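PDB 7KSF: Protease/Reverse transcriptase/ribonuclease H from Eastern chimpanzee simian foamy virus, which carries protease, reverse transcriptase and ribonuclease H activities in one foamy virus polyprotein, and so probably both cleaves viral proteins and copies the RNA genome into DNA. Local coordinates for residues Q184-P189 and Y275-L280; T193-V198 and A267-G272; A236-Q241 and I359-R364; K244-L249 and K350-L355. The protein carries 1 engineered substitution. All blocks are in the same frame, centred on the assembly; numbering follows the deposited sequence.

Interaction 1 (Q184-P189 and Y275-L280)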
loop_
_atom_site.group_PDB
_atom_site.type_symbol
_atom_site.label_atom_id
_atom_site.label_comp_id
_atom_site.label_asym_id
_atom_site.label_seq_id
_atom_site.Cartn_x
_atom_site.Cartn_y
_atom_site.Cartn_z
ATOM N N GLN A 184 -4.088 7.350 -27.333
ATOM C CA GLN A 184 -5.409 6.896 -26.926
ATOM C C GLN A 184 -6.449 8.002 -26.957
ATOM O O GLN A 184 -7.628 7.731 -26.706
ATOM C CB GLN A 184 -5.347 6.300 -25.522
ATOM C CG GLN A 184 -4.387 5.146 -25.399
ATOM C CD GLN A 184 -4.289 4.637 -23.986
ATOM O OE1 GLN A 184 -5.085 3.802 -23.560
ATOM N NE2 GLN A 184 -3.313 5.142 -23.243
ATOM N N GLY A 185 -6.044 9.235 -27.244
ATOM C CA GLY A 185 -6.972 10.343 -27.242
ATOM C C GLY A 185 -7.348 10.855 -25.873
ATOM O O GLY A 185 -8.259 11.681 -25.768
ATOM N N VAL A 186 -6.680 10.384 -24.818
ATOM C CA VAL A 186 -6.938 10.914 -23.486
ATOM C C VAL A 186 -6.548 12.384 -23.416
ATOM O O VAL A 186 -7.207 13.179 -22.738
ATOM C CB VAL A 186 -6.192 10.072 -22.431
ATOM C CG1 VAL A 186 -6.622 10.467 -21.028
ATOM C CG2 VAL A 186 -6.444 8.595 -22.677
ATOM N N LEU A 187 -5.489 12.770 -24.122
ATOM C CA LEU A 187 -5.073 14.159 -24.228
ATOM C C LEU A 187 -5.326 14.666 -25.639
ATOM O O LEU A 187 -5.074 13.959 -26.619
ATOM C CB LEU A 187 -3.593 14.325 -23.890
ATOM C CG LEU A 187 -3.222 14.095 -22.431
ATOM C CD1 LEU A 187 -1.734 14.283 -22.263
ATOM C CD2 LEU A 187 -3.989 15.048 -21.532
ATOM N N THR A 188 -5.817 15.897 -25.734
ATOM C CA THR A 188 -6.054 16.532 -27.013
ATOM C C THR A 188 -5.320 17.865 -27.075
ATOM O O THR A 188 -5.356 18.641 -26.114
ATOM C CB THR A 188 -7.549 16.763 -27.265
ATOM O OG1 THR A 188 -7.714 17.673 -28.357
ATOM C CG2 THR A 188 -8.222 17.327 -26.021
ATOM N N PRO A 189 -4.644 18.155 -28.184
ATOM C CA PRO A 189 -3.967 19.452 -28.324
ATOM C C PRO A 189 -4.987 20.561 -28.541
ATOM O O PRO A 189 -5.701 20.577 -29.545
ATOM C CB PRO A 189 -3.069 19.254 -29.547
ATOM C CG PRO A 189 -3.751 18.189 -30.340
ATOM C CD PRO A 189 -4.421 17.280 -29.346
ATOM N N TYR A 275 -2.025 21.335 -23.911
ATOM C CA TYR A 275 -2.874 20.172 -24.124
ATOM C C TYR A 275 -4.094 20.251 -23.214
ATOM O O TYR A 275 -4.160 21.068 -22.295
ATOM C CB TYR A 275 -2.108 18.867 -23.874
ATOM C CG TYR A 275 -1.080 18.544 -24.934
ATOM C CD1 TYR A 275 0.276 18.742 -24.700
ATOM C CD2 TYR A 275 -1.464 18.044 -26.172
ATOM C CE1 TYR A 275 1.222 18.445 -25.667
ATOM C CE2 TYR A 275 -0.526 17.747 -27.146
ATOM C CZ TYR A 275 0.813 17.949 -26.887
ATOM O OH TYR A 275 1.749 17.653 -27.853
ATOM N N CYS A 276 -5.070 19.384 -23.481
ATOM C CA CYS A 276 -6.292 19.327 -22.694
ATOM C C CYS A 276 -6.682 17.873 -22.463
ATOM O O CYS A 276 -6.283 16.974 -23.208
ATOM C CB CYS A 276 -7.439 20.084 -23.376
ATOM S SG CYS A 276 -7.194 21.869 -23.466
ATOM N N TRP A 277 -7.474 17.654 -21.417
ATOM C CA TRP A 277 -7.885 16.316 -21.014
ATOM C C TRP A 277 -9.229 15.960 -21.633
ATOM O O TRP A 277 -10.196 16.719 -21.514
ATOM C CB TRP A 277 -7.971 16.206 -19.491
ATOM C CG TRP A 277 -6.646 16.120 -18.816
ATOM C CD1 TRP A 277 -5.877 17.160 -18.388
ATOM C CD2 TRP A 277 -5.932 14.926 -18.481
ATOM N NE1 TRP A 277 -4.724 16.688 -17.809
ATOM C CE2 TRP A 277 -4.734 15.319 -17.855
ATOM C CE3 TRP A 277 -6.189 13.562 -18.654
ATOM C CZ2 TRP A 277 -3.795 14.398 -17.397
ATOM C CZ3 TRP A 277 -5.254 12.650 -18.200
ATOM C CH2 TRP A 277 -4.073 13.072 -17.579
ATOM N N THR A 278 -9.282 14.801 -22.290
ATOM C CA THR A 278 -10.553 14.254 -22.749
ATOM C C THR A 278 -11.310 13.579 -21.613
ATOM O O THR A 278 -12.547 13.603 -21.593
ATOM C CB THR A 278 -10.313 13.256 -23.886
ATOM O OG1 THR A 278 -9.660 13.920 -24.975
ATOM C CG2 THR A 278 -11.625 12.665 -24.378
ATOM N N ARG A 279 -10.592 12.997 -20.664
ATOM C CA ARG A 279 -11.175 12.262 -19.555
ATOM C C ARG A 279 -10.961 13.025 -18.253
ATOM O O ARG A 279 -10.322 14.080 -18.219
ATOM C CB ARG A 279 -10.568 10.861 -19.477
ATOM C CG ARG A 279 -10.290 10.238 -20.833
ATOM C CD ARG A 279 -11.573 9.890 -21.566
ATOM N NE ARG A 279 -11.317 9.097 -22.765
ATOM C CZ ARG A 279 -11.101 7.786 -22.759
ATOM N NH1 ARG A 279 -11.105 7.122 -21.614
ATOM N NH2 ARG A 279 -10.878 7.143 -23.896
ATOM N N LEU A 280 -11.503 12.479 -17.172
ATOM C CA LEU A 280 -11.306 13.088 -15.864
ATOM C C LEU A 280 -9.832 13.009 -15.478
ATOM O O LEU A 280 -9.200 11.961 -15.649
ATOM C CB LEU A 280 -12.156 12.389 -14.801
ATOM C CG LEU A 280 -13.681 12.467 -14.880
ATOM C CD1 LEU A 280 -14.282 11.550 -13.833
ATOM C CD2 LEU A 280 -14.166 13.893 -14.678
#
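Leu187 packs on Trp277 as its antiparallel non-hydrogen-bonded partner. The two side chains lie side by side and point the same way. From CB of Leu187, which is 3.8 Å from Cys276 O, the chain runs to CG, set anti to the carbonyl carbon (chi1 -69°). The CD2 branch then rises over one face of the indole. CD2 is 3.8 Å from the centroid of the Trp277 five-membered ring and 17° off its normal, a CH-pi contact. The same methyl also passes Cys276 O. The Leu187 side chain also packs on Leu181 and Leu182 of helix 171-184.

Strand 187-189 is an outer strand of a small three-stranded antiparallel sheet, consistent with the fingers of a reverse transcriptase. Gly185 ends the preceding helix with a Schellman motif, and after Val186 the chain enters the strand. Thr188 and Cys276 form the hydrogen-bonded pair. Thr188 N reaches Cys276 O at 2.8 Å, and Cys276 N returns a more bent bond to Thr188 O. Past the strand, Thr278 grips the turn twice. Its N donates to Val186 O at 2.7 Å, and its OG1 to Gly185 O at 2.8 Å. Val186 CG1 meets Arg279 CG at 3.7 Å, the side chains crossing at about a right angle. At the other end Pro189 CB touches Tyr275 CE2.

Interaction 2 (T193-V198 and A267-G272)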
loop_
_atom_site.group_PDB
_atom_site.type_symbol
_atom_site.label_atom_id
_atom_site.label_comp_id
_atom_site.label_asym_id
_atom_site.label_seq_id
_atom_site.Cartn_x
_atom_site.Cartn_y
_atom_site.Cartn_z
ATOM N N THR A 193 -7.918 29.061 -21.903
ATOM C CA THR A 193 -7.691 30.197 -21.020
ATOM C C THR A 193 -6.942 29.776 -19.761
ATOM O O THR A 193 -6.024 30.475 -19.321
ATOM C CB THR A 193 -9.027 30.845 -20.652
ATOM O OG1 THR A 193 -9.741 31.183 -21.849
ATOM C CG2 THR A 193 -8.805 32.099 -19.820
ATOM N N MET A 194 -7.310 28.636 -19.183
ATOM C CA MET A 194 -6.713 28.162 -17.944
ATOM C C MET A 194 -5.461 27.345 -18.231
ATOM O O MET A 194 -5.378 26.643 -19.241
ATOM C CB MET A 194 -7.716 27.315 -17.158
ATOM C CG MET A 194 -7.196 26.821 -15.820
ATOM S SD MET A 194 -6.547 28.178 -14.826
ATOM C CE MET A 194 -5.990 27.311 -13.361
ATOM N N ASN A 195 -4.483 27.446 -17.335
ATOM C CA ASN A 195 -3.286 26.622 -17.390
ATOM C C ASN A 195 -2.956 26.142 -15.987
ATOM O O ASN A 195 -3.125 26.881 -15.012
ATOM C CB ASN A 195 -2.094 27.387 -17.965
ATOM C CG ASN A 195 -0.946 26.475 -18.332
ATOM O OD1 ASN A 195 -0.838 26.032 -19.473
ATOM N ND2 ASN A 195 -0.083 26.184 -17.365
ATOM N N THR A 196 -2.476 24.904 -15.890
ATOM C CA THR A 196 -2.203 24.254 -14.622
ATOM C C THR A 196 -0.729 23.885 -14.515
ATOM O O THR A 196 -0.153 23.360 -15.475
ATOM C CB THR A 196 -3.067 22.988 -14.469
ATOM O OG1 THR A 196 -4.428 23.360 -14.221
ATOM C CG2 THR A 196 -2.571 22.120 -13.324
ATOM N N PRO A 197 -0.090 24.150 -13.377
ATOM C CA PRO A 197 1.308 23.744 -13.217
ATOM C C PRO A 197 1.437 22.232 -13.181
ATOM O O PRO A 197 0.556 21.520 -12.690
ATOM C CB PRO A 197 1.712 24.364 -11.870
ATOM C CG PRO A 197 0.673 25.397 -11.586
ATOM C CD PRO A 197 -0.587 24.879 -12.202
ATOM N N VAL A 198 2.555 21.746 -13.715
ATOM C CA VAL A 198 2.866 20.324 -13.754
ATOM C C VAL A 198 4.167 20.095 -12.995
ATOM O O VAL A 198 5.110 20.886 -13.109
ATOM C CB VAL A 198 2.958 19.798 -15.205
ATOM C CG1 VAL A 198 4.054 20.520 -15.975
ATOM C CG2 VAL A 198 3.186 18.296 -15.219
ATOM N N ALA A 267 -6.628 22.419 -19.001
ATOM C CA ALA A 267 -5.477 22.620 -19.867
ATOM C C ALA A 267 -4.192 22.781 -19.062
ATOM O O ALA A 267 -4.193 23.269 -17.928
ATOM C CB ALA A 267 -5.687 23.842 -20.760
ATOM N N PHE A 268 -3.088 22.363 -19.677
ATOM C CA PHE A 268 -1.759 22.429 -19.088
ATOM C C PHE A 268 -0.739 22.578 -20.211
ATOM O O PHE A 268 -0.991 22.205 -21.360
ATOM C CB PHE A 268 -1.452 21.187 -18.245
ATOM C CG PHE A 268 -1.502 19.902 -19.020
ATOM C CD1 PHE A 268 -2.704 19.243 -19.214
ATOM C CD2 PHE A 268 -0.348 19.357 -19.552
ATOM C CE1 PHE A 268 -2.752 18.063 -19.930
ATOM C CE2 PHE A 268 -0.389 18.176 -20.269
ATOM C CZ PHE A 268 -1.594 17.529 -20.456
ATOM N N THR A 269 0.425 23.121 -19.866
ATOM C CA THR A 269 1.479 23.412 -20.830
ATOM C C THR A 269 2.622 22.420 -20.649
ATOM O O THR A 269 3.181 22.303 -19.553
ATOM C CB THR A 269 1.987 24.845 -20.677
ATOM O OG1 THR A 269 0.920 25.767 -20.930
ATOM C CG2 THR A 269 3.121 25.112 -21.653
ATOM N N TRP A 270 2.970 21.718 -21.728
ATOM C CA TRP A 270 4.069 20.757 -21.728
ATOM C C TRP A 270 4.954 21.027 -22.936
ATOM O O TRP A 270 4.486 20.956 -24.078
ATOM C CB TRP A 270 3.545 19.317 -21.750
ATOM C CG TRP A 270 4.600 18.285 -22.029
ATOM C CD1 TRP A 270 4.884 17.709 -23.235
ATOM C CD2 TRP A 270 5.505 17.701 -21.085
ATOM N NE1 TRP A 270 5.912 16.807 -23.099
ATOM C CE2 TRP A 270 6.311 16.784 -21.788
ATOM C CE3 TRP A 270 5.714 17.867 -19.713
ATOM C CZ2 TRP A 270 7.308 16.037 -21.167
ATOM C CZ3 TRP A 270 6.702 17.125 -19.098
ATOM C CH2 TRP A 270 7.487 16.222 -19.825
ATOM N N GLN A 271 6.226 21.335 -22.679
ATOM C CA GLN A 271 7.211 21.604 -23.724
ATOM C C GLN A 271 6.730 22.709 -24.667
ATOM O O GLN A 271 6.806 22.593 -25.892
ATOM C CB GLN A 271 7.551 20.328 -24.497
ATOM C CG GLN A 271 8.218 19.270 -23.643
ATOM C CD GLN A 271 9.460 19.792 -22.954
ATOM O OE1 GLN A 271 9.676 19.541 -21.771
ATOM N NE2 GLN A 271 10.289 20.520 -23.698
ATOM N N GLY A 272 6.227 23.791 -24.076
ATOM C CA GLY A 272 5.753 24.916 -24.856
ATOM C C GLY A 272 4.519 24.651 -25.688
ATOM O O GLY A 272 4.187 25.466 -26.556
#
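Asn195 and Thr269 set their side chains across each other at about a right angle. They meet where an irregular run of chain, 193-198, passes beside strand 268-270 at an angle. That strand is an outer one of a three-stranded antiparallel sheet, consistent with the fingers of a reverse transcriptase. The two directions differ by 52°, so the segments diverge and no regular pairing develops.

In Asn195, CG stands anti to the backbone N (chi1 -167°), and chi2 (93°) then turns OD1 to the backbone of Thr269. OD1 lies 3.2 Å from Thr269 N, but the angle there is too poor for a hydrogen bond. The modelled approach of OD1 to the Thr269 hydroxyl is too short to be reliable. The other amide atom, ND2, makes a weak bond to Gln161 O.

Backbone atoms make much of the remaining contact. Ala267 O faces Thr196 N at 3.1 Å and also takes a CA-H...O contact from Asn195 CA at 3.5 Å. Phe268 offers CB to Thr196 O at 3.8 Å. Its CG sits between the backbone N and the carbonyl carbon. The ring leads away from this segment and meets Trp277. Val198 points its CB toward the strand, while its side chain also packs on Met210 and Leu212 of strand 208-212. On Val198 it is CG1 that approaches the strand, 4.1 Å from Thr269 O. At the opposite end of the contact, Ala267 CB rests against Met194 O.

Interaction 3 (A236-Q241 and I359-R364)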
loop_
_atom_site.group_PDB
_atom_site.type_symbol
_atom_site.label_atom_id
_atom_site.label_comp_id
_atom_site.label_asym_id
_atom_site.label_seq_id
_atom_site.Cartn_x
_atom_site.Cartn_y
_atom_site.Cartn_z
ATOM N N ALA A 236 -16.461 1.110 8.488
ATOM C CA ALA A 236 -17.393 0.643 9.509
ATOM C C ALA A 236 -18.293 -0.468 8.981
ATOM O O ALA A 236 -18.596 -1.420 9.707
ATOM C CB ALA A 236 -18.234 1.814 10.023
ATOM N N THR A 237 -18.713 -0.373 7.724
ATOM C CA THR A 237 -19.649 -1.320 7.131
ATOM C C THR A 237 -18.977 -2.541 6.519
ATOM O O THR A 237 -19.672 -3.394 5.963
ATOM C CB THR A 237 -20.490 -0.625 6.052
ATOM O OG1 THR A 237 -19.621 -0.007 5.102
ATOM C CG2 THR A 237 -21.382 0.433 6.669
ATOM N N ILE A 238 -17.646 -2.633 6.593
ATOM C CA ILE A 238 -16.936 -3.734 5.951
ATOM C C ILE A 238 -17.377 -5.063 6.560
ATOM O O ILE A 238 -17.969 -5.124 7.644
ATOM C CB ILE A 238 -15.416 -3.568 6.073
ATOM C CG1 ILE A 238 -15.010 -3.598 7.548
ATOM C CG2 ILE A 238 -14.972 -2.280 5.416
ATOM C CD1 ILE A 238 -13.536 -3.488 7.778
ATOM N N VAL A 239 -17.092 -6.145 5.834
ATOM C CA VAL A 239 -17.404 -7.503 6.267
ATOM C C VAL A 239 -16.182 -8.362 5.974
ATOM O O VAL A 239 -15.913 -8.680 4.811
ATOM C CB VAL A 239 -18.642 -8.086 5.566
ATOM C CG1 VAL A 239 -18.863 -9.538 6.004
ATOM C CG2 VAL A 239 -19.874 -7.252 5.855
ATOM N N ARG A 240 -15.473 -8.777 7.027
ATOM C CA ARG A 240 -14.258 -9.621 6.854
ATOM C C ARG A 240 -14.648 -11.104 6.882
ATOM O O ARG A 240 -15.054 -11.588 7.956
ATOM C CB ARG A 240 -13.231 -9.306 7.946
ATOM C CG ARG A 240 -11.949 -8.674 7.428
ATOM C CD ARG A 240 -11.427 -7.585 8.345
ATOM N NE ARG A 240 -11.919 -7.725 9.709
ATOM C CZ ARG A 240 -11.168 -7.596 10.796
ATOM N NH1 ARG A 240 -9.878 -7.323 10.683
ATOM N NH2 ARG A 240 -11.708 -7.741 11.993
ATOM N N GLN A 241 -14.530 -11.794 5.738
ATOM C CA GLN A 241 -14.851 -13.214 5.653
ATOM C C GLN A 241 -13.575 -14.043 5.557
ATOM O O GLN A 241 -12.511 -13.612 6.016
ATOM C CB GLN A 241 -15.763 -13.490 4.460
ATOM C CG GLN A 241 -17.059 -12.686 4.459
ATOM C CD GLN A 241 -18.214 -13.416 5.122
ATOM O OE1 GLN A 241 -18.802 -14.325 4.538
ATOM N NE2 GLN A 241 -18.543 -13.023 6.350
ATOM N N ILE A 359 -4.209 -0.022 6.869
ATOM C CA ILE A 359 -4.138 -1.148 7.789
ATOM C C ILE A 359 -4.418 -2.444 7.042
ATOM O O ILE A 359 -5.307 -2.510 6.183
ATOM C CB ILE A 359 -5.121 -0.935 8.958
ATOM C CG1 ILE A 359 -4.689 0.260 9.809
ATOM C CG2 ILE A 359 -5.252 -2.188 9.817
ATOM C CD1 ILE A 359 -5.733 0.694 10.806
ATOM N N THR A 360 -3.639 -3.480 7.358
ATOM C CA THR A 360 -3.888 -4.815 6.826
ATOM C C THR A 360 -5.040 -5.465 7.582
ATOM O O THR A 360 -5.152 -5.334 8.804
ATOM C CB THR A 360 -2.632 -5.681 6.938
ATOM O OG1 THR A 360 -2.415 -6.033 8.309
ATOM C CG2 THR A 360 -1.419 -4.918 6.429
ATOM N N LYS A 361 -5.894 -6.176 6.852
ATOM C CA LYS A 361 -7.143 -6.693 7.392
ATOM C C LYS A 361 -7.059 -8.207 7.533
ATOM O O LYS A 361 -6.959 -8.922 6.533
ATOM C CB LYS A 361 -8.316 -6.296 6.501
ATOM C CG LYS A 361 -8.333 -4.814 6.178
ATOM C CD LYS A 361 -9.723 -4.334 5.823
ATOM C CE LYS A 361 -9.803 -2.819 5.895
ATOM N NZ LYS A 361 -11.199 -2.338 5.721
ATOM N N GLU A 362 -7.117 -8.688 8.775
ATOM C CA GLU A 362 -7.038 -10.109 9.076
ATOM C C GLU A 362 -8.214 -10.507 9.955
ATOM O O GLU A 362 -8.738 -9.698 10.724
ATOM C CB GLU A 362 -5.713 -10.456 9.769
ATOM C CG GLU A 362 -5.476 -11.942 9.972
ATOM C CD GLU A 362 -4.163 -12.230 10.664
ATOM O OE1 GLU A 362 -3.292 -11.336 10.679
ATOM O OE2 GLU A 362 -4.005 -13.347 11.199
ATOM N N GLY A 363 -8.632 -11.765 9.828
ATOM C CA GLY A 363 -9.720 -12.281 10.630
ATOM C C GLY A 363 -11.083 -11.978 10.036
ATOM O O GLY A 363 -11.227 -11.542 8.890
ATOM N N ARG A 364 -12.106 -12.223 10.848
ATOM C CA ARG A 364 -13.500 -12.001 10.474
ATOM C C ARG A 364 -14.127 -11.033 11.473
ATOM O O ARG A 364 -14.980 -11.418 12.277
ATOM C CB ARG A 364 -14.276 -13.322 10.417
ATOM C CG ARG A 364 -13.703 -14.361 9.475
ATOM C CD ARG A 364 -14.639 -15.553 9.365
ATOM N NE ARG A 364 -14.053 -16.650 8.602
ATOM C CZ ARG A 364 -14.697 -17.770 8.293
ATOM N NH1 ARG A 364 -15.954 -17.945 8.673
ATOM N NH2 ARG A 364 -14.084 -18.717 7.595
#
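Ile238 meets Lys361 tip to tip. Its CG1 lies between the backbone N and the carbonyl carbon, and CD1 at the end of that branch is 3.3 Å from Lys361 NZ. The lysine chain is extended beyond CG, and it brings its ammonium to a methyl group and not to an acceptor of this segment.

Arg240 carries most of the contact. Its side chain crosses that of Lys361 at about a right angle, with CD 3.8 Å from Lys361 CB. The chain bends at chi2 and again at chi3, where NE is nearly eclipsed with CB (22°). The bends turn CD and NE back toward the other segment, and the guanidinium lies over the backbone at Glu362 and Gly363. The carbonyl oxygens of both residues lie over one face of the group. NH1 is close to Glu362 O, but the angle is poor and no hydrogen bond is assigned. NE is held instead by Gly365 O. Backbone meets backbone as well: Arg240 O receives a CA-H...O contact from Arg364 CA at 3.0 Å.

Gln241 adds its carbonyl. Gln241 O lies 3.7 Å from Arg364 CG. CB of Gln241 points away, and its backbone N bonds to Ser315 OG on strand 311-316.

The contact therefore joins the link between helix 231-237 and strand 243-249 to the chain that follows residue 355. The 359-364 part probably belongs to the primer-grip hairpin of the palm, as judged by the family's sequence order.

Interaction 4 (K244-L249 and K350-L355)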
loop_
_atom_site.group_PDB
_atom_site.type_symbol
_atom_site.label_atom_id
_atom_site.label_comp_id
_atom_site.label_asym_id
_atom_site.label_seq_id
_atom_site.Cartn_x
_atom_site.Cartn_y
_atom_site.Cartn_z
ATOM N N LYS A 244 -10.012 -12.673 1.209
ATOM C CA LYS A 244 -10.126 -11.252 0.920
ATOM C C LYS A 244 -9.366 -10.933 -0.362
ATOM O O LYS A 244 -8.275 -11.462 -0.590
ATOM C CB LYS A 244 -9.591 -10.409 2.080
ATOM C CG LYS A 244 -10.374 -10.602 3.366
ATOM C CD LYS A 244 -9.456 -10.676 4.563
ATOM C CE LYS A 244 -10.203 -11.166 5.788
ATOM N NZ LYS A 244 -9.275 -11.429 6.914
ATOM N N THR A 245 -9.952 -10.069 -1.187
ATOM C CA THR A 245 -9.421 -9.759 -2.507
ATOM C C THR A 245 -9.517 -8.264 -2.763
ATOM O O THR A 245 -10.575 -7.664 -2.558
ATOM C CB THR A 245 -10.184 -10.513 -3.600
ATOM O OG1 THR A 245 -10.015 -11.924 -3.416
ATOM C CG2 THR A 245 -9.676 -10.116 -4.980
ATOM N N THR A 246 -8.417 -7.672 -3.223
ATOM C CA THR A 246 -8.380 -6.271 -3.608
ATOM C C THR A 246 -7.869 -6.156 -5.039
ATOM O O THR A 246 -6.912 -6.836 -5.422
ATOM C CB THR A 246 -7.500 -5.452 -2.661
ATOM O OG1 THR A 246 -7.264 -4.157 -3.226
ATOM C CG2 THR A 246 -6.172 -6.140 -2.429
ATOM N N LEU A 247 -8.519 -5.299 -5.825
ATOM C CA LEU A 247 -8.188 -5.097 -7.232
ATOM C C LEU A 247 -7.912 -3.622 -7.469
ATOM O O LEU A 247 -8.799 -2.786 -7.284
ATOM C CB LEU A 247 -9.322 -5.563 -8.143
ATOM C CG LEU A 247 -9.604 -7.058 -8.157
ATOM C CD1 LEU A 247 -10.831 -7.331 -8.998
ATOM C CD2 LEU A 247 -8.399 -7.800 -8.703
ATOM N N ASP A 248 -6.696 -3.307 -7.896
ATOM C CA ASP A 248 -6.314 -1.932 -8.173
ATOM C C ASP A 248 -6.672 -1.588 -9.613
ATOM O O ASP A 248 -6.294 -2.308 -10.541
ATOM C CB ASP A 248 -4.818 -1.730 -7.932
ATOM C CG ASP A 248 -4.360 -0.323 -8.261
ATOM O OD1 ASP A 248 -5.183 0.611 -8.174
ATOM O OD2 ASP A 248 -3.170 -0.154 -8.606
ATOM N N LEU A 249 -7.403 -0.493 -9.793
ATOM C CA LEU A 249 -7.752 -0.037 -11.128
ATOM C C LEU A 249 -6.630 0.822 -11.706
ATOM O O LEU A 249 -5.761 1.322 -10.989
ATOM C CB LEU A 249 -9.070 0.742 -11.103
ATOM C CG LEU A 249 -10.276 -0.052 -10.583
ATOM C CD1 LEU A 249 -11.548 0.783 -10.624
ATOM C CD2 LEU A 249 -10.457 -1.343 -11.362
ATOM N N LYS A 350 -5.718 -14.535 2.914
ATOM C CA LYS A 350 -6.295 -14.438 4.251
ATOM C C LYS A 350 -6.281 -13.003 4.760
ATOM O O LYS A 350 -7.144 -12.621 5.556
ATOM C CB LYS A 350 -5.547 -15.349 5.223
ATOM C CG LYS A 350 -5.714 -16.833 4.952
ATOM C CD LYS A 350 -5.077 -17.664 6.058
ATOM C CE LYS A 350 -5.667 -17.311 7.419
ATOM N NZ LYS A 350 -5.077 -18.123 8.518
ATOM N N THR A 351 -5.315 -12.204 4.314
ATOM C CA THR A 351 -5.223 -10.805 4.697
ATOM C C THR A 351 -4.793 -9.980 3.494
ATOM O O THR A 351 -4.008 -10.434 2.659
ATOM C CB THR A 351 -4.240 -10.596 5.863
ATOM O OG1 THR A 351 -4.037 -9.192 6.080
ATOM C CG2 THR A 351 -2.906 -11.262 5.570
ATOM N N VAL A 352 -5.331 -8.768 3.404
ATOM C CA VAL A 352 -4.977 -7.815 2.360
ATOM C C VAL A 352 -4.081 -6.751 2.978
ATOM O O VAL A 352 -4.317 -6.307 4.106
ATOM C CB VAL A 352 -6.226 -7.185 1.713
ATOM C CG1 VAL A 352 -6.933 -8.200 0.836
ATOM C CG2 VAL A 352 -7.175 -6.655 2.777
ATOM N N GLU A 353 -3.045 -6.349 2.243
ATOM C CA GLU A 353 -2.096 -5.384 2.788
ATOM C C GLU A 353 -2.684 -3.981 2.833
ATOM O O GLU A 353 -2.411 -3.218 3.768
ATOM C CB GLU A 353 -0.799 -5.405 1.980
ATOM C CG GLU A 353 -0.014 -6.707 2.102
ATOM C CD GLU A 353 1.365 -6.621 1.477
ATOM O OE1 GLU A 353 1.704 -5.552 0.928
ATOM O OE2 GLU A 353 2.114 -7.619 1.540
ATOM N N PHE A 354 -3.489 -3.620 1.840
ATOM C CA PHE A 354 -4.100 -2.300 1.791
ATOM C C PHE A 354 -5.516 -2.421 1.255
ATOM O O PHE A 354 -5.743 -3.081 0.237
ATOM C CB PHE A 354 -3.285 -1.334 0.921
ATOM C CG PHE A 354 -1.931 -0.999 1.484
ATOM C CD1 PHE A 354 -1.765 0.084 2.332
ATOM C CD2 PHE A 354 -0.820 -1.763 1.159
ATOM C CE1 PHE A 354 -0.520 0.394 2.852
ATOM C CE2 PHE A 354 0.429 -1.459 1.678
ATOM C CZ PHE A 354 0.577 -0.378 2.526
ATOM N N LEU A 355 -6.464 -1.796 1.950
ATOM C CA LEU A 355 -7.842 -1.650 1.471
ATOM C C LEU A 355 -8.351 -0.223 1.640
ATOM O O LEU A 355 -9.179 0.053 2.510
ATOM C CB LEU A 355 -8.791 -2.628 2.152
ATOM C CG LEU A 355 -10.265 -2.334 1.874
ATOM C CD1 LEU A 355 -10.528 -2.317 0.378
ATOM C CD2 LEU A 355 -11.146 -3.330 2.582
#
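Lys244 sets its CB against Val352 CG1, at 3.7 Å, and its outer chain against Lys350 O. The chain bends at chi2 (139°), which carries CD across to 3.2 Å from Lys350 O. NZ comes back to the same carbonyl and donates a hydrogen bond to Lys350 O at 2.8 Å. The donor stands nearly in line with the carbonyl bond, with a C=O...NZ angle of 168°.

Val352 is the apolar counterpart. It points toward the strand and uses one methyl for two neighbours on the same face. CG1 meets Lys244 on one side, and Thr246 CG2 at 3.9 Å on the other. The Thr246 and Val352 side chains cross obliquely. Thr246 OG1 is anti to its backbone N (chi1 168°) and lies 3.9 Å from Phe354 O, a long approach.

Strand 243-249 belongs to the antiparallel sheet of the polymerase palm. Asp248 lies near its far end, close to Asp310 of the Tyr-Val-Asp-Asp motif that marks reverse transcriptases. The 350-355 chain follows strand 345-349 of that sheet and passes beside strand 243-249. Backbone bonding of Val352 with Lys361 gives a hairpin-like turn, consistent with the primer grip.

The ammonium of Lys244, a buried residue, also bonds to Gly363 O and, weakly, to Lys361 O. Neutral carbonyls thus gather round it from both arms of the loop. Their dipoles would be expected to stabilise its positive charge, and the lysine ties the loop to the strand by polar bonds.

The four contacts form two groups within the reverse transcriptase part of the chain. Interactions 1 and 2 have centres 13 Å apart and share the three-stranded sheet, where strands 268-270 and 273-277 are neighbours. Interactions 3 and 4 have centres 11 Å apart and touch through Lys244, Val352, Gly363 and Lys361, beside the palm sheet. Interactions 2 and 3 lie about 43 Å apart, centre to centre, on opposite sides of the chain's centre. Interaction 2 is nested inside the loop closed by interaction 1, and interaction 4 inside that of interaction 3. The two groups alternate along the chain, which thus passes between probable fingers and palm.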